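Surface glycoprotein (Trypanosoma brucei, PDB 5KLH) is of unknown function but is a membrane-anchored surface protein of insect-stage trypanosomes whose bi-lobed ectodomain may act as a sensor. Local coordinates at residues R11-K16 against E213-G218; N124-Y127 against Q132-T135; F85-P90 against Y170-Q175. All blocks are in the same frame, centred on the assembly; numbering follows the deposited sequence.

Interaction 1 (R11-K16 against E213-G218); sequences RDNFKK and ERETMG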
loop_
_atom_site.group_PDB
_atom_site.type_symbol
_atom_site.label_atom_id
_atom_site.label_comp_id
_atom_site.label_asym_id
_atom_site.label_seq_id
_atom_site.Cartn_x
_atom_site.Cartn_y
_atom_site.Cartn_z
ATOM N N ARG A 11 -12.512 10.086 14.046
ATOM C CA ARG A 11 -12.193 10.911 12.883
ATOM C C ARG A 11 -11.316 12.107 13.244
ATOM O O ARG A 11 -10.886 12.859 12.373
ATOM C CB ARG A 11 -13.488 11.388 12.205
ATOM C CG ARG A 11 -14.360 10.252 11.708
ATOM C CD ARG A 11 -15.524 10.765 10.866
ATOM N NE ARG A 11 -16.298 11.781 11.573
ATOM C CZ ARG A 11 -17.475 12.246 11.164
ATOM N NH1 ARG A 11 -18.021 11.780 10.050
ATOM N NH2 ARG A 11 -18.107 13.170 11.876
ATOM N N ASP A 12 -11.036 12.279 14.528
ATOM C CA ASP A 12 -10.308 13.459 14.986
ATOM C C ASP A 12 -8.885 13.546 14.425
ATOM O O ASP A 12 -8.459 14.611 13.960
ATOM C CB ASP A 12 -10.282 13.484 16.518
ATOM C CG ASP A 12 -9.544 14.690 17.076
ATOM O OD1 ASP A 12 -10.160 15.769 17.194
ATOM O OD2 ASP A 12 -8.350 14.547 17.411
ATOM N N ASN A 13 -8.152 12.436 14.475
ATOM C CA ASN A 13 -6.798 12.390 13.913
ATOM C C ASN A 13 -6.812 12.768 12.433
ATOM O O ASN A 13 -5.968 13.542 11.969
ATOM C CB ASN A 13 -6.178 10.996 14.115
ATOM C CG ASN A 13 -4.782 10.878 13.519
ATOM O OD1 ASN A 13 -4.621 10.868 12.299
ATOM N ND2 ASN A 13 -3.769 10.760 14.379
ATOM N N PHE A 14 -7.765 12.216 11.691
ATOM C CA PHE A 14 -7.883 12.558 10.281
ATOM C C PHE A 14 -8.168 14.046 10.070
ATOM O O PHE A 14 -7.526 14.683 9.236
ATOM C CB PHE A 14 -8.962 11.721 9.611
ATOM C CG PHE A 14 -9.159 12.062 8.174
ATOM C CD1 PHE A 14 -8.154 11.818 7.248
ATOM C CD2 PHE A 14 -10.334 12.649 7.741
ATOM C CE1 PHE A 14 -8.324 12.142 5.920
ATOM C CE2 PHE A 14 -10.508 12.976 6.415
ATOM C CZ PHE A 14 -9.498 12.724 5.501
ATOM N N LYS A 15 -9.126 14.598 10.821
ATOM C CA LYS A 15 -9.451 16.023 10.708
ATOM C C LYS A 15 -8.250 16.908 11.003
ATOM O O LYS A 15 -8.040 17.930 10.346
ATOM C CB LYS A 15 -10.618 16.391 11.645
ATOM C CG LYS A 15 -11.948 15.842 11.180
ATOM C CD LYS A 15 -13.058 15.956 12.253
ATOM C CE LYS A 15 -13.302 17.390 12.681
ATOM N NZ LYS A 15 -14.406 17.471 13.681
ATOM N N LYS A 16 -7.440 16.515 11.981
ATOM C CA LYS A 16 -6.290 17.316 12.318
ATOM C C LYS A 16 -5.282 17.309 11.172
ATOM O O LYS A 16 -4.675 18.329 10.885
ATOM C CB LYS A 16 -5.675 16.824 13.632
ATOM C CG LYS A 16 -6.535 17.226 14.834
ATOM C CD LYS A 16 -6.070 16.593 16.138
ATOM C CE LYS A 16 -6.751 17.258 17.335
ATOM N NZ LYS A 16 -6.526 16.502 18.599
ATOM N N GLU A 213 -6.094 6.693 4.508
ATOM C CA GLU A 213 -5.681 5.299 4.422
ATOM C C GLU A 213 -5.366 4.771 5.806
ATOM O O GLU A 213 -5.756 3.665 6.167
ATOM C CB GLU A 213 -4.441 5.140 3.523
ATOM C CG GLU A 213 -4.732 5.222 2.041
ATOM C CD GLU A 213 -5.492 4.011 1.516
ATOM O OE1 GLU A 213 -5.030 2.866 1.700
ATOM O OE2 GLU A 213 -6.571 4.193 0.909
ATOM N N ARG A 214 -4.651 5.581 6.574
ATOM C CA ARG A 214 -4.238 5.178 7.914
ATOM C C ARG A 214 -5.418 5.049 8.855
ATOM O O ARG A 214 -5.607 4.010 9.494
ATOM C CB ARG A 214 -3.241 6.175 8.503
ATOM C CG ARG A 214 -2.749 5.770 9.887
ATOM C CD ARG A 214 -1.812 6.802 10.476
ATOM N NE ARG A 214 -2.480 8.092 10.628
ATOM C CZ ARG A 214 -2.128 9.202 9.997
ATOM N NH1 ARG A 214 -2.820 10.316 10.204
ATOM N NH2 ARG A 214 -1.088 9.212 9.167
ATOM N N GLU A 215 -6.211 6.113 8.935
ATOM C CA GLU A 215 -7.240 6.210 9.970
ATOM C C GLU A 215 -8.466 5.355 9.668
ATOM O O GLU A 215 -9.281 5.102 10.560
ATOM C CB GLU A 215 -7.653 7.665 10.168
ATOM C CG GLU A 215 -6.553 8.562 10.671
ATOM C CD GLU A 215 -6.049 8.152 12.045
ATOM O OE1 GLU A 215 -6.878 7.967 12.962
ATOM O OE2 GLU A 215 -4.820 8.013 12.210
ATOM N N THR A 216 -8.591 4.901 8.429
ATOM C CA THR A 216 -9.653 3.972 8.064
ATOM C C THR A 216 -9.140 2.569 7.777
ATOM O O THR A 216 -9.883 1.732 7.264
ATOM C CB THR A 216 -10.422 4.443 6.826
ATOM O OG1 THR A 216 -9.581 4.335 5.669
ATOM C CG2 THR A 216 -10.896 5.889 7.005
ATOM N N MET A 217 -7.869 2.326 8.084
ATOM C CA MET A 217 -7.239 1.038 7.792
ATOM C C MET A 217 -7.506 0.520 6.376
ATOM O O MET A 217 -7.850 -0.650 6.184
ATOM C CB MET A 217 -7.685 -0.009 8.822
ATOM C CG MET A 217 -7.281 0.355 10.220
ATOM S SD MET A 217 -7.567 -0.972 11.401
ATOM C CE MET A 217 -9.348 -0.878 11.573
ATOM N N GLY A 218 -7.333 1.395 5.386
ATOM C CA GLY A 218 -7.409 0.996 3.994
ATOM C C GLY A 218 -8.809 0.958 3.420
ATOM O O GLY A 218 -8.982 0.774 2.213
HETATM O O HOH W 1 -8.951 9.862 12.567
#
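N13 lays its side-chain amide against the carboxylate of E215, the two flat groups stacked with planes only 14° apart, while R214 reaches across to meet the amide oxygen. The stack brings N13 OD1 within 2.9 Å of E215 OE2, two acceptors that gain nothing from each other. R214 resolves this by offering a separate N-H to each: NH1 donates to N13 OD1 at 2.8 Å, in the carbonyl plane and with an N-H...O angle of 156°, and NE makes a 2.8 Å salt bridge to the anti lone pair of E215 OE2. Both oxygens lie at the edge of the guanidinium, near its plane, so one positive group restrains the rotation of both. Arginine suits the place because NE and NH1 present two N-H groups along one edge; NH2, at another, is bonded to Y176 OH. N13 holds its CG anti to the backbone N (chi1 179°), which swings the amide off its helix toward R214. E215 CG, anti to the carbonyl carbon, lies 4.1 Å from F14 CB, and the bend at chi2 turns the carboxylate onto N13. E215 OE1 accepts from a water 2.8 Å away, which in turn accepts from F14 N. This backbone N-H belongs to the opening turn of helix 12-20, where a nearby negative charge would probably be welcome. The F14 ring leads away to pack on A211, L212 and L50. The contact joins the start of one terminal helix to the end of the other, helix 208-215, which closes in a Schellman motif with M217 as the C-prime residue.

Interaction 2 (N124-Y127 against Q132-T135); sequences NKCY and QYST. With SO4 (sulfate ion), chain C.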
loop_
_atom_site.group_PDB
_atom_site.type_symbol
_atom_site.label_atom_id
_atom_site.label_comp_id
_atom_site.label_asym_id
_atom_site.label_seq_id
_atom_site.Cartn_x
_atom_site.Cartn_y
_atom_site.Cartn_z
ATOM N N ASN A 124 -10.488 -23.882 0.776
ATOM C CA ASN A 124 -11.599 -23.858 -0.173
ATOM C C ASN A 124 -11.865 -22.444 -0.660
ATOM O O ASN A 124 -12.229 -22.236 -1.819
ATOM C CB ASN A 124 -12.872 -24.445 0.448
ATOM C CG ASN A 124 -12.770 -25.940 0.709
ATOM O OD1 ASN A 124 -11.962 -26.643 0.098
ATOM N ND2 ASN A 124 -13.603 -26.435 1.624
ATOM N N LYS A 125 -11.676 -21.473 0.228
ATOM C CA LYS A 125 -11.887 -20.073 -0.116
ATOM C C LYS A 125 -10.878 -19.631 -1.169
ATOM O O LYS A 125 -11.210 -18.901 -2.110
ATOM C CB LYS A 125 -11.783 -19.188 1.129
ATOM C CG LYS A 125 -11.999 -17.710 0.855
ATOM C CD LYS A 125 -12.388 -16.948 2.115
ATOM C CE LYS A 125 -12.669 -15.489 1.794
ATOM N NZ LYS A 125 -11.488 -14.811 1.187
ATOM N N CYS A 126 -9.642 -20.080 -0.997
ATOM C CA CYS A 126 -8.583 -19.774 -1.947
ATOM C C CYS A 126 -8.986 -20.141 -3.374
ATOM O O CYS A 126 -8.941 -19.303 -4.276
ATOM C CB CYS A 126 -7.312 -20.509 -1.565
ATOM S SG CYS A 126 -5.966 -20.211 -2.717
ATOM N N TYR A 127 -9.395 -21.393 -3.559
ATOM C CA TYR A 127 -9.818 -21.874 -4.868
ATOM C C TYR A 127 -11.017 -21.101 -5.414
ATOM O O TYR A 127 -11.100 -20.844 -6.613
ATOM C CB TYR A 127 -10.125 -23.364 -4.800
ATOM C CG TYR A 127 -8.875 -24.202 -4.709
ATOM C CD1 TYR A 127 -8.002 -24.281 -5.783
ATOM C CD2 TYR A 127 -8.561 -24.900 -3.555
ATOM C CE1 TYR A 127 -6.845 -25.045 -5.714
ATOM C CE2 TYR A 127 -7.410 -25.676 -3.473
ATOM C CZ TYR A 127 -6.553 -25.742 -4.558
ATOM O OH TYR A 127 -5.411 -26.511 -4.472
ATOM N N GLN A 132 -4.291 -20.589 -6.147
ATOM C CA GLN A 132 -3.784 -21.946 -6.024
ATOM C C GLN A 132 -3.343 -22.153 -4.589
ATOM O O GLN A 132 -2.800 -21.238 -3.978
ATOM C CB GLN A 132 -2.629 -22.189 -6.998
ATOM C CG GLN A 132 -3.094 -22.363 -8.433
ATOM C CD GLN A 132 -1.959 -22.305 -9.432
ATOM O OE1 GLN A 132 -0.883 -22.861 -9.204
ATOM N NE2 GLN A 132 -2.187 -21.612 -10.543
ATOM N N TYR A 133 -3.597 -23.333 -4.039
ATOM C CA TYR A 133 -3.257 -23.580 -2.649
ATOM C C TYR A 133 -2.083 -24.535 -2.503
ATOM O O TYR A 133 -1.918 -25.481 -3.276
ATOM C CB TYR A 133 -4.464 -24.129 -1.871
ATOM C CG TYR A 133 -4.325 -23.862 -0.394
ATOM C CD1 TYR A 133 -4.634 -22.609 0.122
ATOM C CD2 TYR A 133 -3.848 -24.837 0.473
ATOM C CE1 TYR A 133 -4.496 -22.340 1.473
ATOM C CE2 TYR A 133 -3.705 -24.579 1.824
ATOM C CZ TYR A 133 -4.034 -23.326 2.313
ATOM O OH TYR A 133 -3.882 -23.070 3.654
ATOM N N SER A 134 -1.261 -24.271 -1.497
ATOM C CA SER A 134 -0.189 -25.174 -1.125
ATOM C C SER A 134 -0.393 -25.584 0.326
ATOM O O SER A 134 -0.298 -24.745 1.221
ATOM C CB SER A 134 1.172 -24.508 -1.322
ATOM O OG SER A 134 2.217 -25.329 -0.852
ATOM N N THR A 135 -0.687 -26.862 0.559
ATOM C CA THR A 135 -0.882 -27.354 1.924
ATOM C C THR A 135 0.456 -27.763 2.518
ATOM O O THR A 135 1.218 -28.503 1.899
ATOM C CB THR A 135 -1.868 -28.538 1.967
ATOM O OG1 THR A 135 -3.158 -28.084 1.533
ATOM C CG2 THR A 135 -1.976 -29.106 3.372
HETATM S S SO4 C . -4.165 -28.963 -1.848
HETATM O O1 SO4 C . -4.622 -30.054 -0.996
HETATM O O2 SO4 C . -5.316 -28.159 -2.268
HETATM O O3 SO4 C . -3.212 -28.163 -1.082
HETATM O O4 SO4 C . -3.499 -29.489 -3.042
HETATM O O HOH W 2 -3.444 -25.632 -5.888
#
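The rings of Y127 and Y133, whose side chains cross at about a right angle, each have a sulfate oxygen at the edge, in the ring plane: O2 beside Y127 and O3 beside Y133. At the other edge of Y133, by CD1, lies C126 SG, 5.3 Å from the ring centroid in a Cys sulfur-aromatic contact. Here helix 116-128 turns back through a short loop and packs on strand 132-135, itself paired antiparallel with strand 145-164. The C126-C149 disulfide bolts helix to sheet, as befits a small, cystine-rich part of the fold. C126 suits this spot because its slim side chain, with SG anti to the backbone N (chi1 179°), serves both the covalent link and the packing of CB on Y133 CD1 at 3.8 Å. Y127 CE2 also packs on Y133 CB at 3.7 Å, and the Y133 hydroxyl bonds to H119 of the helix. The sulfate, most likely picked up from the crystallisation solution, is gripped from both segments: Y127 OH donates to O2 at 2.8 Å and T135 OG1 to O3 at 2.6 Å. A water donates to Y127 OH at 2.6 Å and accepts from Y133 N at 3.0 Å, bridging the two tyrosines.

Interaction 3 (F85-P90 against Y170-Q175); sequences FTRRSP and YRESTQ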
loop_
_atom_site.group_PDB
_atom_site.type_symbol
_atom_site.label_atom_id
_atom_site.label_comp_id
_atom_site.label_asym_id
_atom_site.label_seq_id
_atom_site.Cartn_x
_atom_site.Cartn_y
_atom_site.Cartn_z
ATOM N N PHE A 85 15.794 10.122 -5.450
ATOM C CA PHE A 85 15.906 8.752 -4.989
ATOM C C PHE A 85 15.370 7.811 -6.034
ATOM O O PHE A 85 14.618 8.223 -6.932
ATOM C CB PHE A 85 15.194 8.550 -3.634
ATOM C CG PHE A 85 13.695 8.665 -3.680
ATOM C CD1 PHE A 85 13.080 9.903 -3.598
ATOM C CD2 PHE A 85 12.902 7.530 -3.742
ATOM C CE1 PHE A 85 11.692 10.015 -3.613
ATOM C CE2 PHE A 85 11.513 7.636 -3.755
ATOM C CZ PHE A 85 10.913 8.871 -3.695
ATOM N N THR A 86 15.776 6.550 -5.924
ATOM C CA THR A 86 15.291 5.499 -6.806
ATOM C C THR A 86 14.445 4.495 -6.037
ATOM O O THR A 86 14.789 4.101 -4.924
ATOM C CB THR A 86 16.458 4.753 -7.489
ATOM O OG1 THR A 86 17.198 5.671 -8.302
ATOM C CG2 THR A 86 15.947 3.615 -8.378
ATOM N N ARG A 87 13.336 4.085 -6.635
ATOM C CA ARG A 87 12.623 2.915 -6.153
ATOM C C ARG A 87 12.661 1.851 -7.222
ATOM O O ARG A 87 12.280 2.107 -8.378
ATOM C CB ARG A 87 11.170 3.235 -5.793
ATOM C CG ARG A 87 10.351 1.985 -5.475
ATOM C CD ARG A 87 10.714 1.423 -4.100
ATOM N NE ARG A 87 10.343 2.365 -3.051
ATOM C CZ ARG A 87 9.150 2.390 -2.455
ATOM N NH1 ARG A 87 8.211 1.502 -2.775
ATOM N NH2 ARG A 87 8.899 3.304 -1.526
ATOM N N ARG A 88 13.140 0.674 -6.834
ATOM C CA ARG A 88 12.941 -0.542 -7.610
ATOM C C ARG A 88 11.775 -1.326 -7.036
ATOM O O ARG A 88 11.705 -1.527 -5.831
ATOM C CB ARG A 88 14.209 -1.392 -7.601
ATOM C CG ARG A 88 15.253 -0.912 -8.577
ATOM C CD ARG A 88 16.551 -1.694 -8.426
ATOM N NE ARG A 88 17.419 -1.468 -9.580
ATOM C CZ ARG A 88 18.118 -0.359 -9.771
ATOM N NH1 ARG A 88 18.058 0.619 -8.886
ATOM N NH2 ARG A 88 18.889 -0.232 -10.847
ATOM N N SER A 89 10.845 -1.750 -7.888
ATOM C CA SER A 89 9.670 -2.474 -7.427
ATOM C C SER A 89 9.458 -3.612 -8.401
ATOM O O SER A 89 9.624 -3.412 -9.603
ATOM C CB SER A 89 8.438 -1.559 -7.377
ATOM O OG SER A 89 7.373 -2.156 -6.650
ATOM N N PRO A 90 9.078 -4.799 -7.904
ATOM C CA PRO A 90 8.947 -5.933 -8.822
ATOM C C PRO A 90 7.787 -5.755 -9.795
ATOM O O PRO A 90 6.695 -5.396 -9.363
ATOM C CB PRO A 90 8.704 -7.127 -7.887
ATOM C CG PRO A 90 8.193 -6.536 -6.634
ATOM C CD PRO A 90 8.849 -5.190 -6.502
ATOM N N TYR A 170 12.219 18.162 0.728
ATOM C CA TYR A 170 11.693 16.812 0.955
ATOM C C TYR A 170 12.720 15.731 0.620
ATOM O O TYR A 170 13.697 15.991 -0.089
ATOM C CB TYR A 170 10.420 16.586 0.118
ATOM C CG TYR A 170 9.310 17.567 0.404
ATOM C CD1 TYR A 170 9.271 18.800 -0.235
ATOM C CD2 TYR A 170 8.308 17.264 1.316
ATOM C CE1 TYR A 170 8.270 19.702 0.026
ATOM C CE2 TYR A 170 7.298 18.158 1.586
ATOM C CZ TYR A 170 7.285 19.377 0.935
ATOM O OH TYR A 170 6.288 20.287 1.189
ATOM N N ARG A 171 12.491 14.526 1.152
ATOM C CA ARG A 171 13.333 13.353 0.899
ATOM C C ARG A 171 12.421 12.142 0.998
ATOM O O ARG A 171 11.308 12.274 1.516
ATOM C CB ARG A 171 14.477 13.262 1.910
ATOM C CG ARG A 171 13.963 13.088 3.322
ATOM C CD ARG A 171 15.080 13.153 4.336
ATOM N NE ARG A 171 14.536 13.502 5.641
ATOM C CZ ARG A 171 15.260 13.957 6.656
ATOM N NH1 ARG A 171 16.569 14.115 6.525
ATOM N NH2 ARG A 171 14.667 14.255 7.800
ATOM N N GLU A 172 12.852 10.975 0.518
ATOM C CA GLU A 172 11.950 9.832 0.617
ATOM C C GLU A 172 11.602 9.556 2.066
ATOM O O GLU A 172 12.481 9.574 2.952
ATOM C CB GLU A 172 12.509 8.549 -0.006
ATOM C CG GLU A 172 11.377 7.495 -0.076
ATOM C CD GLU A 172 11.741 6.134 -0.645
ATOM O OE1 GLU A 172 12.940 5.814 -0.831
ATOM O OE2 GLU A 172 10.782 5.361 -0.886
ATOM N N SER A 173 10.315 9.324 2.298
ATOM C CA SER A 173 9.821 8.941 3.612
ATOM C C SER A 173 10.521 7.695 4.128
ATOM O O SER A 173 10.785 6.741 3.378
ATOM C CB SER A 173 8.305 8.718 3.576
ATOM O OG SER A 173 7.816 8.346 4.852
ATOM N N THR A 174 10.821 7.734 5.419
ATOM C CA THR A 174 11.309 6.600 6.178
ATOM C C THR A 174 10.166 5.677 6.577
ATOM O O THR A 174 10.262 4.454 6.465
ATOM C CB THR A 174 12.038 7.070 7.453
ATOM O OG1 THR A 174 13.155 7.885 7.086
ATOM C CG2 THR A 174 12.512 5.888 8.257
ATOM N N GLN A 175 9.067 6.269 7.026
ATOM C CA GLN A 175 7.992 5.491 7.614
ATOM C C GLN A 175 7.042 4.926 6.554
ATOM O O GLN A 175 6.533 3.808 6.683
ATOM C CB GLN A 175 7.213 6.342 8.609
ATOM C CG GLN A 175 6.283 5.530 9.488
ATOM C CD GLN A 175 7.033 4.445 10.233
ATOM O OE1 GLN A 175 7.897 4.735 11.045
ATOM N NE2 GLN A 175 6.724 3.181 9.932
HETATM O O HOH W 3 12.868 3.714 -2.824
#
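E172 reaches over one face of the F85 ring and ends at the guanidinium of R87. Its CB sits directly above the middle of the ring, 3.7 Å from the centroid, a CH-pi contact. With CG anti to the backbone N (chi1 -170°) and the chain extended beyond it, the side chain runs across the ring toward R87, and CG passes 3.7 Å from F85 CE2. The carboxyl carbon CD comes still closer, 3.5 Å from the same CE2, with carboxylate and ring stacked at 19° between their planes. Beyond CD the two oxygens part company. OE1 stays above the ring plane, just past its CD2 edge, 3.4 Å from F85 CD2, and accepts from a water at 2.9 Å.

The backbones that carry these groups belong to one curled sheet: strands 85-100 and 170-172 both pair antiparallel with the long strand 145-164, and F85 and R87 of the first meet E172 of the second across the sheet's surface.

OE2 is the tip, and it takes the salt bridge from R87 NH2 at 2.9 Å, almost straight at 173° and close to the guanidinium plane. NH2 also donates to Q177 O, a second hold on the arginine. R87 has to bend twice, at chi2 and chi3, to turn its head toward E172, and arginine has the length for it. Glutamate suits a place over F85, with methylenes to cover a ring and a charge left for the far end. The same water that serves OE1 accepts from R87 NE at 2.9 Å and donates to T86 O.

Along the chain the three contacts are nested: interaction 2 falls within the loop closed by interaction 3, and both within the loop closed by interaction 1. Interactions 1 and 3 are neighbours, their centres 23 Å and their nearest atoms about 8 Å apart. The two residues just after Q175 tie them, since Y176 bonds R214 of interaction 1 and Q177 bonds R87 of interaction 3. Interaction 2 stands apart, its centre 34 Å from either of the others and across the chain's centre from interaction 3, consistent with a bi-lobed ectodomain. Strand 145-164 pairs with strands of both interactions 2 and 3. The sulfate belongs to interaction 2.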